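Local structure of exoribonuclease II, mitochondrial (Candida glabrata, 6F3H) at residues S350-L355 / R747-Y752; A405-D410 / S698-G703; V453-A458 / W733-R738; F459-P464 / D740-F745. The protein degrades RNA from the 3' end as a magnesium-binding exoribonuclease of the RNB family, the nuclease component of the mitochondrial RNA degradosome mtEXO. The protein carries 1 engineered substitution. One frame throughout, in Å; residues are numbered along the deposited sequence.

Contacts 1, 3 and 4 are strung along one element, the long helix 725-761, while contact 2 holds the 3'-terminal nucleotide of the RNA and Asp-410 of the magnesium site. Contact 4 is the bridge: its centre lies about 12 Å from those of contacts 1 and 3 and about 15 Å from that of contact 2. Segment 453-458 runs straight into 459-464, so contacts 3 and 4 form one continuous seam on the helix. Thr-460 OG1 reaches Glu-407 OE1 of contact 2 at 3.0 Å, and Gly-703 N approaches Ala-458 O, also at 3.0 Å. Contact 1 stands apart from the catalytic centre, about 24 Å from contact 2 between centres.

Contact 1 (S350-L355 / R747-Y752); sequences SSNFIL and RHSSTY
One face of the Tyr-752 ring carries the side-chain amide of Asn-352, the two planes only 17° apart, with OD1 lying 3.4 Å from CD2 of the tyrosine. The contact is helix-to-loop packing: the loop between helices 334-343 and 369-378 lies against the long helix 725-761, away from the magnesium site. Ile-354 comes obliquely to both the Tyr-752 and His-748 rings, its CD1 3.6 Å from CD2 of His-748. The CG of Tyr-752 is anti to the backbone N (chi1 165°), which carries the ring off the helix along the loop, so that the amide and the ring lie alongside each other, running opposite ways. At the far end of the ring, the hydroxyl OH gives a weak hydrogen bond to Ser-351 O at 2.7 Å and is hydrogen-bonded to Lys-756 NZ. Asp-465 ties the polar sides together, its OD2 bonded to Asn-352 ND2 and its OD1 to Ser-749 OG. Asn-352 OD1 also accepts a weak hydrogen bond from Ile-354 N, two residues on. Besides touching the histidine, Ile-354 CD1 packs 3.7 Å from Tyr-752 CB.

Contact 2 (A405-D410 / S698-G703); sequences AHEIND and SPMRRG. Engineered in segment 405-410: Asn-409 (natural residue Asp). With MG (magnesium ion), chain E; nucleotides of chain C.
Hydrogen bonding joins the two loops directly once: Met-700 N donates to Asn-409 OD1 at 3.0 Å, lying in the plane of the amide carbonyl. Asn-409 is an engineered residue, Asp in the natural sequence. Its ND2 bonds weakly to OP1 of nucleotide C6 of chain C, to which its backbone N donates at 2.9 Å.

Packing adds the selenomethionine Met-700, bent at chi3, whose CE crosses obliquely over Glu-407 CG, and Pro-699 CD, which lies 3.4 Å from Asn-409 OD1. Glu-407 OE1 has its bond elsewhere, with Thr-460 OG1.

Ionic and RNA contacts dominate the rest. The Arg-701 guanidinium has Ser-698 CB on one face and C5 of the C6 base on the opposite one. Its NE gives a 2.6 Å hydrogen bond to OP2 of C6, and NH2 adds a second to the same oxygen. At the 3' end, O3' of C6 accepts hydrogen bonds from Glu-407 N (2.6 Å) and His-406 N and donates one to Glu-407 O. The magnesium ligands include Asp-410 OD1 at 2.3 Å, two waters and Asp-401 OD2.

Together the loops hold the phosphate between A5 and C6 from two sides, OP1 by the backbone N of Asn-409 and OP2 by Arg-701, beside the metal; the positive guanidinium probably polarises this phosphate, consistent with RNB-family cleavage of the terminal nucleotide.

Contact 3 (V453-A458 / W733-R738); sequences VSLKRA and WSFQAR
Ala-458 CB is the centre of the first shell, lying 3.2 Å from Phe-735 CD1 and 3.7 Å from Arg-738 CB. This is packing of a helix end on a helix: the turn leaving helix 449-456 of the RNB domain rests on the long helix 725-761, one turn of which supplies both Phe-735 and Arg-738. The ring of Phe-735 leans toward the turn, CG anti to the carbonyl carbon (chi1 -68°). Leu-455 O sits at its edge, in the ring plane, 3.6 Å from CE1, and Leu-455 CD2 approaches CZ from the same helix end. Arg-738, bent at chi2 and chi3, folds its aliphatic part under the turn, CG 4.0 Å from Lys-456 O.

In the next shell, Arg-457 is the centre of an inverse gamma turn, closed by a weak bond from Ala-458 N to Lys-456 O; at this turn the chain leaves the helix, with Ala-458 CB directed toward helix 725-761. Helix 703-716 packs on both Leu-455 and Phe-735 through Ile-707. Further out, Lys-456 NZ forms a salt bridge with Glu-372, and the other end of Arg-738 turns to the following strand, where NH1 makes a weak hydrogen bond to Thr-461 OG1.

Contact 4 (F459-P464 / D740-F745); sequences FTTYLP and DILKIF. With nucleotides of chain C.
The short strand 461-462, half of a two-stranded antiparallel hairpin with 467-468, lies between the RNA and the long helix 725-761, its alternate side chains serving the two sides. Toward the helix, Leu-742 is the main contact. Its CG is anti to the carbonyl carbon (chi1 -71°), and its two methyls fork over the chain: CD1 reaches Phe-459 CB at 4.0 Å, while CD2 meets Thr-461 CG2 at 3.6 Å, the leucine and threonine side chains crossing at about a right angle. Thr-461 has OG1 anti to the carbonyl carbon (chi1 -59°), which leaves CG2 anti to the backbone N; OG1 lies as near to Leu-742 CD2 as the methyl does. One turn further along the helix, Leu-463 CD2 touches the backbone of Phe-745, 3.6 Å from its O, while the Phe-745 ring turns off to pack on Ile-354 and Tyr-235. Gln-746 NE2, next along the helix, donates to Tyr-462 O and so adds a polar tie to the apolar packing.

On the RNA side, the Tyr-462 ring lies under the base of nucleotide C6 of chain C, with N3 of the base 3.4 Å from CD2 and C2 standing over the ring centre. Thr-460 CG2 lies against the opposite face, toward its rim, and Thr-460 OG1 is hydrogen-bonded to Met-470 N. A short strand backed by apolar helix packing thus presents an aromatic platform for the 3'-terminal base, as in the RNA-binding channel of RNase II-family exoribonucleases.

Contact 1 (S350-L355 / R747-Y752)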
# COMPACT_ATOMS: atom_id res chain seq x y z
N SER A 350 -9.18 -20.48 -14.13
CA SER A 350 -8.07 -19.57 -13.87
C SER A 350 -7.42 -19.98 -12.56
O SER A 350 -8.02 -20.65 -11.71
CB SER A 350 -8.51 -18.10 -13.77
OG SER A 350 -8.76 -17.73 -12.43
N SER A 351 -6.18 -19.60 -12.41
CA SER A 351 -5.56 -19.86 -11.13
C SER A 351 -4.62 -18.71 -10.87
O SER A 351 -3.50 -18.69 -11.40
CB SER A 351 -4.87 -21.20 -11.11
OG SER A 351 -5.85 -22.21 -11.19
N ASN A 352 -5.08 -17.76 -10.12
CA ASN A 352 -4.16 -16.77 -9.61
C ASN A 352 -3.74 -17.28 -8.25
O ASN A 352 -4.54 -17.35 -7.32
CB ASN A 352 -4.79 -15.40 -9.52
CG ASN A 352 -3.77 -14.36 -9.26
OD1 ASN A 352 -2.58 -14.68 -9.17
ND2 ASN A 352 -4.19 -13.12 -9.11
N PHE A 353 -2.48 -17.62 -8.15
CA PHE A 353 -1.96 -18.19 -6.93
C PHE A 353 -1.49 -17.15 -5.93
O PHE A 353 -1.36 -17.46 -4.75
CB PHE A 353 -0.78 -19.09 -7.25
CG PHE A 353 -1.13 -20.30 -8.03
CD1 PHE A 353 -1.80 -21.35 -7.43
CD2 PHE A 353 -0.81 -20.39 -9.37
CE1 PHE A 353 -2.13 -22.46 -8.15
CE2 PHE A 353 -1.14 -21.50 -10.08
CZ PHE A 353 -1.80 -22.54 -9.47
N ILE A 354 -1.22 -15.94 -6.40
CA ILE A 354 -0.93 -14.81 -5.53
C ILE A 354 -1.99 -14.72 -4.45
O ILE A 354 -1.73 -14.27 -3.33
CB ILE A 354 -0.88 -13.53 -6.38
CG1 ILE A 354 0.09 -13.75 -7.55
CG2 ILE A 354 -0.47 -12.35 -5.54
CD1 ILE A 354 0.06 -12.63 -8.55
N LEU A 355 -3.20 -15.17 -4.77
CA LEU A 355 -4.27 -15.12 -3.81
C LEU A 355 -4.00 -16.00 -2.61
O LEU A 355 -4.62 -15.83 -1.57
CB LEU A 355 -5.57 -15.54 -4.49
CG LEU A 355 -5.66 -14.76 -5.80
CD1 LEU A 355 -6.88 -15.14 -6.60
CD2 LEU A 355 -5.65 -13.26 -5.51
N ARG A 747 -0.14 -4.25 -7.39
CA ARG A 747 0.79 -4.31 -8.52
C ARG A 747 1.07 -5.75 -8.91
O ARG A 747 1.13 -6.08 -10.10
CB ARG A 747 2.11 -3.61 -8.19
N HIS A 748 1.21 -6.63 -7.94
CA HIS A 748 1.65 -7.96 -8.31
C HIS A 748 0.59 -8.70 -9.11
O HIS A 748 0.88 -9.28 -10.16
CB HIS A 748 2.09 -8.75 -7.09
CG HIS A 748 3.06 -9.82 -7.44
ND1 HIS A 748 4.20 -9.56 -8.18
CD2 HIS A 748 3.07 -11.15 -7.18
CE1 HIS A 748 4.86 -10.69 -8.36
NE2 HIS A 748 4.21 -11.66 -7.76
N SER A 749 -0.66 -8.66 -8.65
CA SER A 749 -1.75 -9.34 -9.36
C SER A 749 -2.00 -8.75 -10.74
O SER A 749 -2.19 -9.48 -11.72
CB SER A 749 -3.03 -9.25 -8.57
OG SER A 749 -4.01 -9.99 -9.26
N SER A 750 -2.07 -7.43 -10.83
CA SER A 750 -2.35 -6.82 -12.12
C SER A 750 -1.24 -7.12 -13.10
O SER A 750 -1.49 -7.42 -14.27
CB SER A 750 -2.55 -5.34 -11.93
OG SER A 750 -3.68 -5.08 -11.11
N THR A 751 0.00 -7.03 -12.64
CA THR A 751 1.13 -7.52 -13.43
C THR A 751 0.91 -8.95 -13.90
O THR A 751 1.14 -9.27 -15.07
CB THR A 751 2.40 -7.42 -12.63
OG1 THR A 751 2.55 -6.07 -12.21
CG2 THR A 751 3.52 -7.77 -13.49
N TYR A 752 0.52 -9.84 -12.98
CA TYR A 752 0.31 -11.22 -13.37
C TYR A 752 -0.62 -11.28 -14.55
O TYR A 752 -0.34 -11.97 -15.52
CB TYR A 752 -0.26 -12.02 -12.20
CG TYR A 752 -0.85 -13.38 -12.56
CD1 TYR A 752 -0.05 -14.43 -13.00
CD2 TYR A 752 -2.21 -13.63 -12.42
CE1 TYR A 752 -0.60 -15.69 -13.30
CE2 TYR A 752 -2.76 -14.88 -12.72
CZ TYR A 752 -1.96 -15.89 -13.16
OH TYR A 752 -2.61 -17.08 -13.43

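Contact 2 (A405-D410 / S698-G703)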
# COMPACT_ATOMS: atom_id res chain seq x y z
N ALA A 405 -19.57 -0.36 -8.72
CA ALA A 405 -19.05 0.15 -7.46
C ALA A 405 -19.63 -0.63 -6.29
O ALA A 405 -20.70 -1.25 -6.39
CB ALA A 405 -19.38 1.63 -7.29
N HIS A 406 -18.90 -0.63 -5.17
CA HIS A 406 -19.26 -1.41 -4.00
C HIS A 406 -19.74 -0.54 -2.85
O HIS A 406 -20.87 -0.68 -2.38
CB HIS A 406 -18.07 -2.25 -3.54
CG HIS A 406 -17.59 -3.21 -4.57
ND1 HIS A 406 -16.78 -2.84 -5.61
CD2 HIS A 406 -17.83 -4.53 -4.73
CE1 HIS A 406 -16.52 -3.89 -6.36
NE2 HIS A 406 -17.15 -4.93 -5.85
N GLU A 407 -18.89 0.35 -2.38
CA GLU A 407 -19.20 1.23 -1.27
C GLU A 407 -19.37 2.63 -1.81
O GLU A 407 -18.50 3.14 -2.52
CB GLU A 407 -18.09 1.23 -0.21
CG GLU A 407 -17.85 -0.10 0.48
CD GLU A 407 -16.45 -0.66 0.22
OE1 GLU A 407 -15.84 -1.18 1.19
OE2 GLU A 407 -15.96 -0.56 -0.93
N ILE A 408 -20.49 3.24 -1.47
CA ILE A 408 -20.78 4.62 -1.82
C ILE A 408 -20.53 5.45 -0.57
O ILE A 408 -21.35 5.41 0.35
CB ILE A 408 -22.21 4.78 -2.34
CG1 ILE A 408 -22.63 3.54 -3.12
CG2 ILE A 408 -22.35 6.01 -3.22
CD1 ILE A 408 -21.74 3.24 -4.33
N ASN A 409 -19.43 6.21 -0.55
CA ASN A 409 -18.99 6.95 0.62
C ASN A 409 -19.34 8.43 0.55
O ASN A 409 -19.33 9.11 1.58
CB ASN A 409 -17.44 6.89 0.78
CG ASN A 409 -16.92 5.55 1.30
OD1 ASN A 409 -16.98 5.26 2.49
ND2 ASN A 409 -16.33 4.77 0.41
N ASP A 410 -19.71 8.93 -0.63
CA ASP A 410 -19.72 10.35 -0.94
C ASP A 410 -20.96 10.80 -1.71
O ASP A 410 -21.44 10.09 -2.60
CB ASP A 410 -18.49 10.65 -1.81
CG ASP A 410 -18.48 9.82 -3.11
OD1 ASP A 410 -19.04 8.71 -3.12
OD2 ASP A 410 -17.83 10.20 -4.11
N SER A 698 -13.83 8.76 2.74
CA SER A 698 -14.02 7.33 2.49
C SER A 698 -13.92 6.51 3.76
O SER A 698 -13.07 5.64 3.88
CB SER A 698 -13.00 6.85 1.47
OG SER A 698 -12.79 7.86 0.53
N PRO A 699 -14.80 6.74 4.71
CA PRO A 699 -14.71 6.01 5.98
C PRO A 699 -15.04 4.53 5.91
O PRO A 699 -14.85 3.84 6.92
CB PRO A 699 -15.70 6.77 6.88
CG PRO A 699 -16.69 7.34 5.95
CD PRO A 699 -15.95 7.66 4.69
N MSE A 700 -15.55 3.99 4.80
CA MSE A 700 -15.91 2.56 4.77
C MSE A 700 -14.87 1.69 4.12
O MSE A 700 -15.04 0.49 3.99
CB MSE A 700 -17.18 2.30 4.00
CG MSE A 700 -18.44 2.85 4.58
SE MSE A 700 -19.85 2.82 3.21
CE MSE A 700 -20.52 1.01 3.40
N ARG A 701 -13.83 2.34 3.63
CA ARG A 701 -12.83 1.66 2.84
C ARG A 701 -11.43 2.13 3.16
O ARG A 701 -10.48 1.60 2.58
CB ARG A 701 -13.12 1.84 1.34
CG ARG A 701 -12.94 3.26 0.84
CD ARG A 701 -13.12 3.33 -0.66
NE ARG A 701 -13.02 4.69 -1.17
CZ ARG A 701 -11.88 5.26 -1.57
NH1 ARG A 701 -10.75 4.59 -1.52
NH2 ARG A 701 -11.88 6.51 -2.02
N ARG A 702 -11.28 3.11 4.05
CA ARG A 702 -10.00 3.56 4.57
C ARG A 702 -10.13 3.74 6.08
O ARG A 702 -10.94 4.54 6.54
CB ARG A 702 -9.57 4.88 3.95
CG ARG A 702 -9.31 4.85 2.49
CD ARG A 702 -8.48 6.05 2.13
NE ARG A 702 -9.28 7.25 2.22
CZ ARG A 702 -9.48 8.09 1.22
NH1 ARG A 702 -8.90 7.87 0.04
NH2 ARG A 702 -10.23 9.18 1.40
N GLY A 703 -9.30 3.01 6.84
CA GLY A 703 -9.20 3.13 8.27
C GLY A 703 -8.84 4.51 8.79
O GLY A 703 -9.41 4.94 9.80
MG MG E . -18.71 7.70 -5.12
P C C 6 -15.93 5.99 -3.03
OP1 C C 6 -17.31 5.98 -2.52
OP2 C C 6 -14.80 6.35 -2.15
O5' C C 6 -15.73 4.55 -3.64
C5' C C 6 -16.58 4.12 -4.69
C4' C C 6 -16.09 2.84 -5.33
O4' C C 6 -14.88 3.07 -6.10
C3' C C 6 -15.69 1.72 -4.40
O3' C C 6 -16.78 1.05 -3.80
C2' C C 6 -14.91 0.84 -5.34
O2' C C 6 -15.82 0.24 -6.23
C1' C C 6 -14.13 1.88 -6.13
N1 C C 6 -12.77 2.11 -5.56
C2 C C 6 -11.73 1.23 -5.95
O2 C C 6 -11.96 0.33 -6.76
N3 C C 6 -10.47 1.32 -5.49
C4 C C 6 -10.21 2.28 -4.62
N4 C C 6 -8.94 2.34 -4.20
C5 C C 6 -11.22 3.19 -4.19
C6 C C 6 -12.47 3.08 -4.66
P A C 5 -11.86 9.93 -2.73
OP1 A C 5 -12.72 10.40 -1.62
OP2 A C 5 -10.61 9.17 -2.41
O5' A C 5 -12.76 8.99 -3.63
C5' A C 5 -13.97 9.49 -4.16
C4' A C 5 -14.50 8.65 -5.28
O4' A C 5 -13.57 8.66 -6.39
C3' A C 5 -14.69 7.17 -4.98
O3' A C 5 -15.91 6.92 -4.31
C2' A C 5 -14.64 6.56 -6.36
O2' A C 5 -15.86 6.79 -7.05
C1' A C 5 -13.55 7.40 -7.01
N9 A C 5 -12.25 6.82 -6.72
C8 A C 5 -11.37 7.10 -5.70
N7 A C 5 -10.30 6.34 -5.71
C5 A C 5 -10.53 5.52 -6.80
C6 A C 5 -9.77 4.49 -7.36
N6 A C 5 -8.59 4.10 -6.88
N1 A C 5 -10.31 3.88 -8.45
C2 A C 5 -11.50 4.28 -8.93
N3 A C 5 -12.31 5.24 -8.49
C4 A C 5 -11.74 5.80 -7.42
O HOH W 1 -18.26 9.57 -5.53
O HOH W 2 -20.01 8.38 -3.80

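Contact 3 (V453-A458 / W733-R738)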
# COMPACT_ATOMS: atom_id res chain seq x y z
N VAL A 453 -11.75 -5.70 14.35
CA VAL A 453 -11.44 -6.41 13.12
C VAL A 453 -11.31 -5.44 11.96
O VAL A 453 -10.38 -5.52 11.15
CB VAL A 453 -12.53 -7.45 12.84
CG1 VAL A 453 -12.27 -8.12 11.51
CG2 VAL A 453 -12.58 -8.43 13.96
N SER A 454 -12.25 -4.50 11.88
CA SER A 454 -12.26 -3.59 10.75
C SER A 454 -10.97 -2.81 10.71
O SER A 454 -10.27 -2.80 9.69
CB SER A 454 -13.44 -2.65 10.89
OG SER A 454 -14.63 -3.40 11.03
N LEU A 455 -10.57 -2.28 11.85
CA LEU A 455 -9.33 -1.52 11.91
C LEU A 455 -8.13 -2.40 11.64
O LEU A 455 -7.09 -1.92 11.17
CB LEU A 455 -9.22 -0.87 13.28
CG LEU A 455 -10.39 0.08 13.55
CD1 LEU A 455 -10.40 0.48 15.01
CD2 LEU A 455 -10.32 1.32 12.65
N LYS A 456 -8.23 -3.69 11.94
CA LYS A 456 -7.15 -4.59 11.58
C LYS A 456 -7.02 -4.70 10.07
O LYS A 456 -5.94 -4.47 9.52
CB LYS A 456 -7.39 -5.95 12.22
CG LYS A 456 -6.26 -6.96 12.04
CD LYS A 456 -6.67 -8.30 12.63
CE LYS A 456 -6.66 -9.42 11.58
NZ LYS A 456 -7.44 -9.18 10.31
N ARG A 457 -8.12 -4.98 9.37
CA ARG A 457 -8.11 -4.89 7.92
C ARG A 457 -8.05 -3.43 7.54
O ARG A 457 -9.03 -2.89 7.05
CB ARG A 457 -9.38 -5.42 7.29
CG ARG A 457 -10.11 -6.47 8.01
CD ARG A 457 -11.06 -7.02 7.00
NE ARG A 457 -11.69 -8.28 7.38
CZ ARG A 457 -12.56 -8.92 6.60
NH1 ARG A 457 -12.91 -8.40 5.43
NH2 ARG A 457 -13.09 -10.08 6.98
N ALA A 458 -6.92 -2.78 7.71
CA ALA A 458 -6.92 -1.32 7.71
C ALA A 458 -7.51 -0.67 6.46
O ALA A 458 -7.65 0.55 6.46
CB ALA A 458 -5.48 -0.84 7.90
N TRP A 733 0.87 3.23 12.36
CA TRP A 733 1.79 2.20 11.95
C TRP A 733 1.05 1.00 11.40
O TRP A 733 1.40 0.48 10.34
CB TRP A 733 2.68 1.79 13.11
CG TRP A 733 3.71 2.80 13.33
CD1 TRP A 733 3.68 3.82 14.22
CD2 TRP A 733 4.94 2.92 12.61
NE1 TRP A 733 4.83 4.56 14.12
CE2 TRP A 733 5.62 4.03 13.13
CE3 TRP A 733 5.53 2.19 11.58
CZ2 TRP A 733 6.87 4.44 12.66
CZ3 TRP A 733 6.78 2.59 11.11
CH2 TRP A 733 7.43 3.70 11.65
N SER A 734 -0.02 0.58 12.08
CA SER A 734 -0.77 -0.56 11.59
C SER A 734 -1.31 -0.29 10.19
O SER A 734 -1.26 -1.15 9.31
CB SER A 734 -1.94 -0.86 12.54
OG SER A 734 -1.54 -0.73 13.89
N PHE A 735 -1.78 0.94 9.97
CA PHE A 735 -2.38 1.30 8.69
C PHE A 735 -1.34 1.38 7.59
O PHE A 735 -1.55 0.87 6.48
CB PHE A 735 -3.06 2.65 8.80
CG PHE A 735 -4.26 2.65 9.66
CD1 PHE A 735 -4.84 1.46 10.08
CD2 PHE A 735 -4.86 3.84 10.02
CE1 PHE A 735 -5.98 1.47 10.87
CE2 PHE A 735 -6.00 3.87 10.80
CZ PHE A 735 -6.56 2.68 11.23
N GLN A 736 -0.25 2.09 7.85
CA GLN A 736 0.77 2.22 6.83
C GLN A 736 1.28 0.85 6.42
O GLN A 736 1.48 0.60 5.23
CB GLN A 736 1.89 3.09 7.33
CG GLN A 736 2.90 3.31 6.28
CD GLN A 736 2.44 4.31 5.26
OE1 GLN A 736 2.50 5.50 5.52
NE2 GLN A 736 2.02 3.85 4.08
N ALA A 737 1.47 -0.05 7.38
CA ALA A 737 1.82 -1.42 7.06
C ALA A 737 0.85 -2.00 6.04
O ALA A 737 1.24 -2.37 4.93
CB ALA A 737 1.83 -2.26 8.33
N ARG A 738 -0.44 -2.02 6.38
CA ARG A 738 -1.42 -2.63 5.49
C ARG A 738 -1.54 -1.87 4.20
O ARG A 738 -1.88 -2.44 3.17
CB ARG A 738 -2.78 -2.69 6.15
CG ARG A 738 -2.84 -3.75 7.17
CD ARG A 738 -3.07 -5.04 6.46
NE ARG A 738 -4.10 -4.86 5.45
CZ ARG A 738 -4.42 -5.79 4.55
NH1 ARG A 738 -5.39 -5.53 3.68
NH2 ARG A 738 -3.77 -6.95 4.53

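Contact 4 (F459-P464 / D740-F745)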
# COMPACT_ATOMS: atom_id res chain seq x y z
N PHE A 459 -7.81 -1.40 5.39
CA PHE A 459 -8.49 -0.82 4.24
C PHE A 459 -9.36 -1.89 3.62
O PHE A 459 -9.30 -3.07 3.96
CB PHE A 459 -7.54 -0.27 3.17
CG PHE A 459 -6.50 0.67 3.70
CD1 PHE A 459 -5.46 0.23 4.48
CD2 PHE A 459 -6.61 2.02 3.47
CE1 PHE A 459 -4.53 1.11 5.00
CE2 PHE A 459 -5.67 2.92 4.00
CZ PHE A 459 -4.64 2.46 4.75
N THR A 460 -10.19 -1.49 2.69
CA THR A 460 -10.80 -2.49 1.85
C THR A 460 -9.75 -2.90 0.84
O THR A 460 -8.89 -2.10 0.47
CB THR A 460 -12.06 -1.97 1.19
OG1 THR A 460 -13.13 -2.06 2.12
CG2 THR A 460 -12.43 -2.81 0.05
N THR A 461 -9.75 -4.19 0.50
CA THR A 461 -8.80 -4.78 -0.43
C THR A 461 -9.45 -4.89 -1.81
O THR A 461 -10.39 -5.67 -2.00
CB THR A 461 -8.34 -6.13 0.08
OG1 THR A 461 -7.74 -5.97 1.38
CG2 THR A 461 -7.32 -6.69 -0.84
N TYR A 462 -8.98 -4.09 -2.75
CA TYR A 462 -9.53 -4.03 -4.10
C TYR A 462 -8.52 -4.63 -5.06
O TYR A 462 -7.43 -4.07 -5.24
CB TYR A 462 -9.85 -2.59 -4.50
CG TYR A 462 -10.94 -1.87 -3.69
CD1 TYR A 462 -12.28 -2.22 -3.81
CD2 TYR A 462 -10.62 -0.83 -2.82
CE1 TYR A 462 -13.26 -1.56 -3.07
CE2 TYR A 462 -11.58 -0.18 -2.09
CZ TYR A 462 -12.91 -0.54 -2.22
OH TYR A 462 -13.87 0.12 -1.47
N LEU A 463 -8.85 -5.77 -5.66
CA LEU A 463 -8.00 -6.45 -6.63
C LEU A 463 -8.77 -6.85 -7.88
O LEU A 463 -9.96 -7.16 -7.80
CB LEU A 463 -7.39 -7.70 -6.01
CG LEU A 463 -6.31 -7.47 -4.97
CD1 LEU A 463 -6.10 -8.77 -4.30
CD2 LEU A 463 -5.03 -7.03 -5.65
N PRO A 464 -8.11 -6.88 -9.05
CA PRO A 464 -8.81 -7.32 -10.28
C PRO A 464 -9.53 -8.63 -10.12
O PRO A 464 -10.51 -8.89 -10.82
CB PRO A 464 -7.67 -7.46 -11.30
CG PRO A 464 -6.62 -6.57 -10.81
CD PRO A 464 -6.69 -6.63 -9.30
N ASP A 740 0.98 -0.54 2.60
CA ASP A 740 2.10 -0.94 1.76
C ASP A 740 1.86 -2.30 1.13
O ASP A 740 1.97 -2.45 -0.09
CB ASP A 740 3.35 -0.95 2.59
CG ASP A 740 3.64 0.39 3.14
OD1 ASP A 740 3.52 1.38 2.38
OD2 ASP A 740 3.96 0.44 4.35
N ILE A 741 1.54 -3.29 1.96
CA ILE A 741 1.20 -4.63 1.47
C ILE A 741 0.21 -4.54 0.30
O ILE A 741 0.37 -5.23 -0.71
CB ILE A 741 0.63 -5.48 2.62
CG1 ILE A 741 1.70 -5.71 3.70
CG2 ILE A 741 0.04 -6.77 2.09
CD1 ILE A 741 1.19 -6.47 4.92
N LEU A 742 -0.82 -3.69 0.42
CA LEU A 742 -1.85 -3.63 -0.61
C LEU A 742 -1.32 -3.03 -1.91
O LEU A 742 -1.60 -3.55 -3.00
CB LEU A 742 -3.07 -2.88 -0.11
CG LEU A 742 -3.83 -3.69 0.94
CD1 LEU A 742 -4.90 -2.85 1.62
CD2 LEU A 742 -4.43 -4.91 0.31
N LYS A 743 -0.54 -1.94 -1.84
CA LYS A 743 0.07 -1.41 -3.05
C LYS A 743 0.82 -2.52 -3.78
O LYS A 743 0.67 -2.71 -5.00
CB LYS A 743 1.05 -0.26 -2.71
CG LYS A 743 0.63 0.71 -1.57
CD LYS A 743 1.32 2.12 -1.64
CE LYS A 743 1.59 2.75 -0.25
NZ LYS A 743 2.18 4.14 -0.30
N ILE A 744 1.59 -3.30 -3.03
CA ILE A 744 2.41 -4.36 -3.58
C ILE A 744 1.55 -5.40 -4.27
O ILE A 744 1.73 -5.70 -5.46
CB ILE A 744 3.26 -4.98 -2.46
CG1 ILE A 744 4.48 -4.09 -2.19
CG2 ILE A 744 3.62 -6.42 -2.78
CD1 ILE A 744 4.97 -4.14 -0.78
N PHE A 745 0.61 -5.97 -3.53
CA PHE A 745 -0.17 -7.04 -4.12
C PHE A 745 -1.12 -6.54 -5.18
O PHE A 745 -1.48 -7.29 -6.09
CB PHE A 745 -0.88 -7.82 -3.03
CG PHE A 745 0.04 -8.74 -2.32
CD1 PHE A 745 0.43 -9.93 -2.90
CD2 PHE A 745 0.56 -8.40 -1.09
CE1 PHE A 745 1.32 -10.76 -2.28
CE2 PHE A 745 1.44 -9.23 -0.46
CZ PHE A 745 1.82 -10.41 -1.06
P C C 6 -15.93 5.99 -3.03
OP1 C C 6 -17.31 5.98 -2.52
OP2 C C 6 -14.80 6.35 -2.15
O5' C C 6 -15.73 4.55 -3.64
C5' C C 6 -16.58 4.12 -4.69
C4' C C 6 -16.09 2.84 -5.33
O4' C C 6 -14.88 3.07 -6.10
C3' C C 6 -15.69 1.72 -4.40
O3' C C 6 -16.78 1.05 -3.80
C2' C C 6 -14.91 0.84 -5.34
O2' C C 6 -15.82 0.24 -6.23
C1' C C 6 -14.13 1.88 -6.13
N1 C C 6 -12.77 2.11 -5.56
C2 C C 6 -11.73 1.23 -5.95
O2 C C 6 -11.96 0.33 -6.76
N3 C C 6 -10.47 1.32 -5.49
C4 C C 6 -10.21 2.28 -4.62
N4 C C 6 -8.94 2.34 -4.20
C5 C C 6 -11.22 3.19 -4.19
C6 C C 6 -12.47 3.08 -4.66